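Local coordinates for cytochrome c55X (PDB 6TP9), which carries one covalently bound haem c in the periplasm, transfers electrons and is associated with the biosynthesis of haem d1, at the interface of chains A and B. Residues are numbered along the deposited sequence; one frame, centred on the assembly and turned at random. Chains: chain A/B, Cytochrome c55X.

The interface of chains A and B. Residues chain A 73, 77, 80-81, 84; chain B 13, 16-17, 19-20.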
# COMPACT_ATOMS: atom_id res chain seq x y z
N LEU A 73 -10.48 -9.59 14.96
CA LEU A 73 -9.17 -9.15 15.41
C LEU A 73 -9.09 -9.14 16.93
O LEU A 73 -10.02 -8.70 17.60
CB LEU A 73 -8.85 -7.75 14.88
CG LEU A 73 -8.92 -7.53 13.37
CD1 LEU A 73 -8.79 -6.04 13.06
CD2 LEU A 73 -7.84 -8.32 12.66
N ASP A 77 -3.86 -7.73 17.54
CA ASP A 77 -4.01 -7.53 16.10
C ASP A 77 -4.27 -6.06 15.78
O ASP A 77 -3.63 -5.47 14.91
CB ASP A 77 -5.14 -8.41 15.57
CG ASP A 77 -4.86 -9.89 15.77
OD1 ASP A 77 -3.74 -10.23 16.19
OD2 ASP A 77 -5.77 -10.70 15.51
N TRP A 80 -1.26 -3.84 16.43
CA TRP A 80 -0.29 -4.02 15.36
C TRP A 80 -0.70 -3.21 14.13
O TRP A 80 0.10 -2.42 13.61
CB TRP A 80 -0.18 -5.51 15.01
CG TRP A 80 0.91 -5.85 14.04
CD1 TRP A 80 2.22 -6.11 14.34
CD2 TRP A 80 0.79 -5.99 12.62
NE1 TRP A 80 2.92 -6.40 13.20
CE2 TRP A 80 2.07 -6.34 12.13
CE3 TRP A 80 -0.27 -5.86 11.72
CZ2 TRP A 80 2.31 -6.55 10.77
CZ3 TRP A 80 -0.02 -6.07 10.37
CH2 TRP A 80 1.25 -6.41 9.91
N LEU A 81 -1.94 -3.39 13.67
CA LEU A 81 -2.41 -2.63 12.51
C LEU A 81 -2.17 -1.14 12.70
O LEU A 81 -1.68 -0.45 11.80
CB LEU A 81 -3.90 -2.91 12.28
CG LEU A 81 -4.29 -4.29 11.76
CD1 LEU A 81 -5.80 -4.43 11.69
CD2 LEU A 81 -3.66 -4.53 10.40
N ARG A 84 1.35 -0.06 12.20
CA ARG A 84 1.70 0.01 10.79
C ARG A 84 1.21 1.31 10.17
O ARG A 84 1.92 1.93 9.37
CB ARG A 84 1.11 -1.19 10.04
CG ARG A 84 1.46 -2.54 10.63
CD ARG A 84 2.92 -2.90 10.44
NE ARG A 84 3.81 -2.12 11.30
CZ ARG A 84 3.90 -2.27 12.61
NH1 ARG A 84 4.74 -1.51 13.31
NH2 ARG A 84 3.15 -3.16 13.24
N GLN B 13 0.91 -11.72 10.97
CA GLN B 13 1.27 -10.45 10.35
C GLN B 13 0.89 -10.45 8.87
O GLN B 13 0.42 -9.43 8.34
CB GLN B 13 2.76 -10.18 10.50
CG GLN B 13 3.24 -10.00 11.92
CD GLN B 13 4.74 -9.74 11.99
OE1 GLN B 13 5.41 -9.65 10.96
NE2 GLN B 13 5.27 -9.62 13.20
N LEU B 16 -2.74 -10.03 8.45
CA LEU B 16 -3.15 -8.67 8.78
C LEU B 16 -2.77 -7.67 7.70
O LEU B 16 -3.51 -6.71 7.46
CB LEU B 16 -2.55 -8.25 10.12
CG LEU B 16 -3.09 -9.00 11.34
CD1 LEU B 16 -2.36 -8.59 12.61
CD2 LEU B 16 -4.59 -8.78 11.50
N ARG B 17 -1.63 -7.86 7.03
CA ARG B 17 -1.30 -7.00 5.90
C ARG B 17 -2.32 -7.16 4.78
O ARG B 17 -2.73 -6.18 4.16
CB ARG B 17 0.10 -7.30 5.37
CG ARG B 17 1.19 -6.90 6.33
CD ARG B 17 2.55 -6.85 5.66
NE ARG B 17 3.60 -6.70 6.66
CZ ARG B 17 3.89 -5.55 7.26
NH1 ARG B 17 3.22 -4.45 6.96
NH2 ARG B 17 4.86 -5.51 8.17
N LEU B 19 -5.53 -7.99 5.09
CA LEU B 19 -6.70 -7.24 5.51
C LEU B 19 -6.50 -5.75 5.29
O LEU B 19 -7.41 -5.05 4.81
CB LEU B 19 -7.00 -7.53 6.99
CG LEU B 19 -8.24 -6.84 7.56
CD1 LEU B 19 -9.50 -7.44 6.95
CD2 LEU B 19 -8.26 -6.93 9.07
N LEU B 20 -5.32 -5.25 5.65
CA LEU B 20 -5.01 -3.84 5.45
C LEU B 20 -5.19 -3.43 4.00
O LEU B 20 -5.73 -2.35 3.70
CB LEU B 20 -3.58 -3.57 5.91
CG LEU B 20 -3.27 -2.35 6.77
CD1 LEU B 20 -4.18 -2.30 7.98
CD2 LEU B 20 -1.81 -2.43 7.18
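The indole of A:Trp80 is laid against the helix B 10-28, where it meets B:Gln13, B:Leu16 and B:Arg17. Its CG stands anti to the backbone N (chi1 -172°), which sends the six-membered ring out from helix A 75-86. The ring atom CZ3 rests 3.3 Å from B:Leu16 CB. The extended chain of B:Gln13 runs along one face of the indole, at about a right angle to the direction in which the A:Trp80 side chain points. The B:Gln13 amide plane lies 23° from the ring plane, and its CB is 3.7 Å from A:Trp80 CZ2. The other face carries A:Arg84 NH2. Both residues lie toward the rim, so the ring is flanked by the two chains, not centrally stacked. B:Arg17 comes to the edge, with CG in the ring plane and 3.6 Å from A:Trp80 CH2. The same CH2 sits over the centre of the B:Arg17 guanidinium, which is tilted 65° from the indole. The two arginines lie close, A:Arg84 NE being 4.7 Å from B:Arg17 NH2, and their like charges may repel slightly.

B:Leu16 splits its branches. CD1 touches the indole at CE3 and passes A:Asp77, while CD2 packs tightly on A:Leu73 CD2 at 3.5 Å. B:Leu19 meets A:Leu73 tip to tip. A:Leu81 and B:Leu20 lie alongside each other and point opposite ways, their methyls CD2 and CD1 pressed to 3.3 Å.

No hydrogen bond or salt bridge crosses this patch; it is held by apolar contacts. In the domain-swapped dimer seen in the crystal, the patch and its two-fold twin join the N-terminal helix of one chain to the C-terminal helix of the other. This pairing probably replaces the one made within a monomer.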